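Local coordinates for protein putative alpha-N-acetylgalactosaminidase (Bacillus halodurans C-125, PDB 3CC1) that probably removes terminal alpha-linked N-acetylgalactosamine from glycoconjugates by hydrolysing the glycosidic bond, at residues 242-247 and 282-287. Residues are numbered along the deposited sequence; the frame is centred on the assembly and turned at random. Where two conformers were deposited one is given.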
loop_
_atom_site.group_PDB
_atom_site.type_symbol
_atom_site.label_atom_id
_atom_site.label_comp_id
_atom_site.label_asym_id
_atom_site.label_seq_id
_atom_site.Cartn_x
_atom_site.Cartn_y
_atom_site.Cartn_z
ATOM N N ASP A 242 -10.123 11.268 -13.884
ATOM C CA ASP A 242 -9.404 12.005 -14.880
ATOM C C ASP A 242 -8.459 13.003 -14.219
ATOM O O ASP A 242 -8.729 13.551 -13.126
ATOM C CB ASP A 242 -10.365 12.714 -15.819
ATOM C CG ASP A 242 -11.030 11.741 -16.790
ATOM O OD1 ASP A 242 -10.294 11.021 -17.527
ATOM O OD2 ASP A 242 -12.270 11.694 -16.795
ATOM N N PHE A 243 -7.359 13.234 -14.920
ATOM C CA PHE A 243 -6.360 14.145 -14.465
ATOM C C PHE A 243 -6.872 15.559 -14.520
ATOM O O PHE A 243 -7.448 16.020 -15.524
ATOM C CB PHE A 243 -5.031 13.957 -15.200
ATOM C CG PHE A 243 -3.933 14.746 -14.590
ATOM C CD1 PHE A 243 -3.406 14.373 -13.368
ATOM C CD2 PHE A 243 -3.475 15.906 -15.188
ATOM C CE1 PHE A 243 -2.421 15.115 -12.778
ATOM C CE2 PHE A 243 -2.503 16.648 -14.597
ATOM C CZ PHE A 243 -1.976 16.260 -13.359
ATOM N N TRP A 244 -6.647 16.239 -13.393
ATOM C CA TRP A 244 -6.978 17.642 -13.192
ATOM C C TRP A 244 -5.937 18.351 -12.311
ATOM O O TRP A 244 -4.997 17.733 -11.785
ATOM C CB TRP A 244 -8.381 17.787 -12.539
ATOM C CG TRP A 244 -9.527 17.758 -13.464
ATOM C CD1 TRP A 244 -10.408 16.729 -13.661
ATOM C CD2 TRP A 244 -9.961 18.814 -14.322
ATOM N NE1 TRP A 244 -11.355 17.083 -14.574
ATOM C CE2 TRP A 244 -11.106 18.357 -15.002
ATOM C CE3 TRP A 244 -9.494 20.101 -14.583
ATOM C CZ2 TRP A 244 -11.787 19.136 -15.928
ATOM C CZ3 TRP A 244 -10.163 20.865 -15.488
ATOM C CH2 TRP A 244 -11.332 20.388 -16.137
ATOM N N ASP A 245 -6.145 19.657 -12.146
ATOM C CA ASP A 245 -5.286 20.544 -11.299
ATOM C C ASP A 245 -5.523 20.335 -9.795
ATOM O O ASP A 245 -6.036 21.214 -9.071
ATOM C CB ASP A 245 -5.439 22.033 -11.695
ATOM C CG ASP A 245 -6.876 22.519 -11.674
ATOM O OD1 ASP A 245 -7.810 21.763 -12.057
ATOM O OD2 ASP A 245 -7.072 23.675 -11.296
ATOM N N ASP A 246 -5.205 19.131 -9.343
ATOM C CA ASP A 246 -5.179 18.836 -7.913
ATOM C C ASP A 246 -3.964 18.014 -7.592
ATOM O O ASP A 246 -3.649 17.051 -8.287
ATOM C CB ASP A 246 -6.429 18.091 -7.451
ATOM C CG ASP A 246 -6.500 17.973 -5.923
ATOM O OD1 ASP A 246 -5.957 16.975 -5.376
ATOM O OD2 ASP A 246 -7.124 18.860 -5.274
ATOM N N TRP A 247 -3.250 18.430 -6.561
ATOM C CA TRP A 247 -1.997 17.759 -6.216
ATOM C C TRP A 247 -2.190 16.274 -5.953
ATOM O O TRP A 247 -1.327 15.464 -6.261
ATOM C CB TRP A 247 -1.316 18.400 -5.011
ATOM C CG TRP A 247 -0.121 17.623 -4.561
ATOM C CD1 TRP A 247 0.008 16.933 -3.412
ATOM C CD2 TRP A 247 1.109 17.443 -5.283
ATOM N NE1 TRP A 247 1.252 16.347 -3.352
ATOM C CE2 TRP A 247 1.940 16.621 -4.499
ATOM C CE3 TRP A 247 1.579 17.884 -6.509
ATOM C CZ2 TRP A 247 3.229 16.253 -4.892
ATOM C CZ3 TRP A 247 2.880 17.511 -6.897
ATOM C CH2 TRP A 247 3.668 16.707 -6.099
ATOM N N ILE A 282 -14.067 26.890 -17.569
ATOM C CA ILE A 282 -14.963 27.970 -18.025
ATOM C C ILE A 282 -16.401 27.452 -18.107
ATOM O O ILE A 282 -17.316 28.070 -17.577
ATOM C CB ILE A 282 -14.474 28.613 -19.340
ATOM C CG1 ILE A 282 -13.077 29.197 -19.126
ATOM C CG2 ILE A 282 -15.417 29.735 -19.825
ATOM C CD1 ILE A 282 -12.405 29.694 -20.373
ATOM N N ARG A 283 -16.584 26.293 -18.740
ATOM C CA ARG A 283 -17.855 25.587 -18.714
ATOM C C ARG A 283 -17.489 24.135 -18.482
ATOM O O ARG A 283 -17.127 23.443 -19.393
ATOM C CB ARG A 283 -18.646 25.763 -20.017
ATOM C CG ARG A 283 -19.031 27.230 -20.329
ATOM C CD ARG A 283 -20.005 27.377 -21.491
ATOM N NE ARG A 283 -19.554 26.685 -22.709
ATOM C CZ ARG A 283 -18.768 27.200 -23.643
ATOM N NH1 ARG A 283 -18.302 28.424 -23.515
ATOM N NH2 ARG A 283 -18.458 26.482 -24.723
ATOM N N SER A 284 -17.512 23.727 -17.220
ATOM C CA SER A 284 -16.896 22.477 -16.739
ATOM C C SER A 284 -17.533 22.052 -15.413
ATOM O O SER A 284 -17.652 22.845 -14.458
ATOM C CB SER A 284 -15.402 22.666 -16.528
ATOM O OG SER A 284 -14.770 21.445 -16.223
ATOM N N VAL A 285 -17.892 20.785 -15.330
ATOM C CA VAL A 285 -18.569 20.268 -14.144
ATOM C C VAL A 285 -17.862 19.047 -13.479
ATOM O O VAL A 285 -18.369 18.514 -12.496
ATOM C CB VAL A 285 -20.054 19.908 -14.451
ATOM C CG1 VAL A 285 -20.838 21.194 -14.809
ATOM C CG2 VAL A 285 -20.166 18.862 -15.575
ATOM N N ASP A 286 -16.740 18.596 -14.041
ATOM C CA ASP A 286 -16.053 17.411 -13.530
ATOM C C ASP A 286 -14.747 17.717 -12.825
ATOM O O ASP A 286 -14.051 16.801 -12.363
ATOM C CB ASP A 286 -15.757 16.407 -14.656
ATOM C CG ASP A 286 -14.798 16.950 -15.691
ATOM O OD1 ASP A 286 -15.021 18.112 -16.097
ATOM O OD2 ASP A 286 -13.853 16.219 -16.108
ATOM N N GLY A 287 -14.388 18.994 -12.771
ATOM C CA GLY A 287 -13.076 19.387 -12.192
ATOM C C GLY A 287 -13.143 19.948 -10.775
ATOM O O GLY A 287 -14.217 20.128 -10.216
#
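Two loops of the alpha-galactosidase A-type (TIM-barrel) domain meet where Trp244 packs on Asp286 and Gly287. The indole NE1 of Trp244 donates a hydrogen bond to OD2 of Asp286, 3.1 Å long and moderately bent, with an N-H...O angle of 150°. OD2 lies in the ring plane, at the indole edge. The carboxylate is turned 71° from that plane, and the N-H meets OD2 from above the carboxylate. A chi1 of 64° puts CG of Asp286 between the backbone N and the carbonyl carbon, and the carboxylate lies across the indole edge; OD1 is 3.4 Å from CZ2 of Trp244. OD2 takes a second hydrogen bond from NE1 of Trp19, in helix 19-22, so two indole N-H groups grip one oxygen.

Residues 242-247 lead from strand 240-241 into helix 247-262, and Asp246 is the N-cap of that helix. Residues 282-287 belong to the loop between strands 279-280 and 292-293. Here CA of Gly287 sits over one face of the indole, in a CH-pi contact 3.7 Å from the centre of the five-membered ring of Trp244. Further along the ring, OG of Ser284 approaches CH2 of Trp244 obliquely, at 3.6 Å. A bound imidazole, probably from the crystallisation liquor, lies about 5 Å from the Asp286 side chain, and Leu191 of the second subunit packs against the same residue.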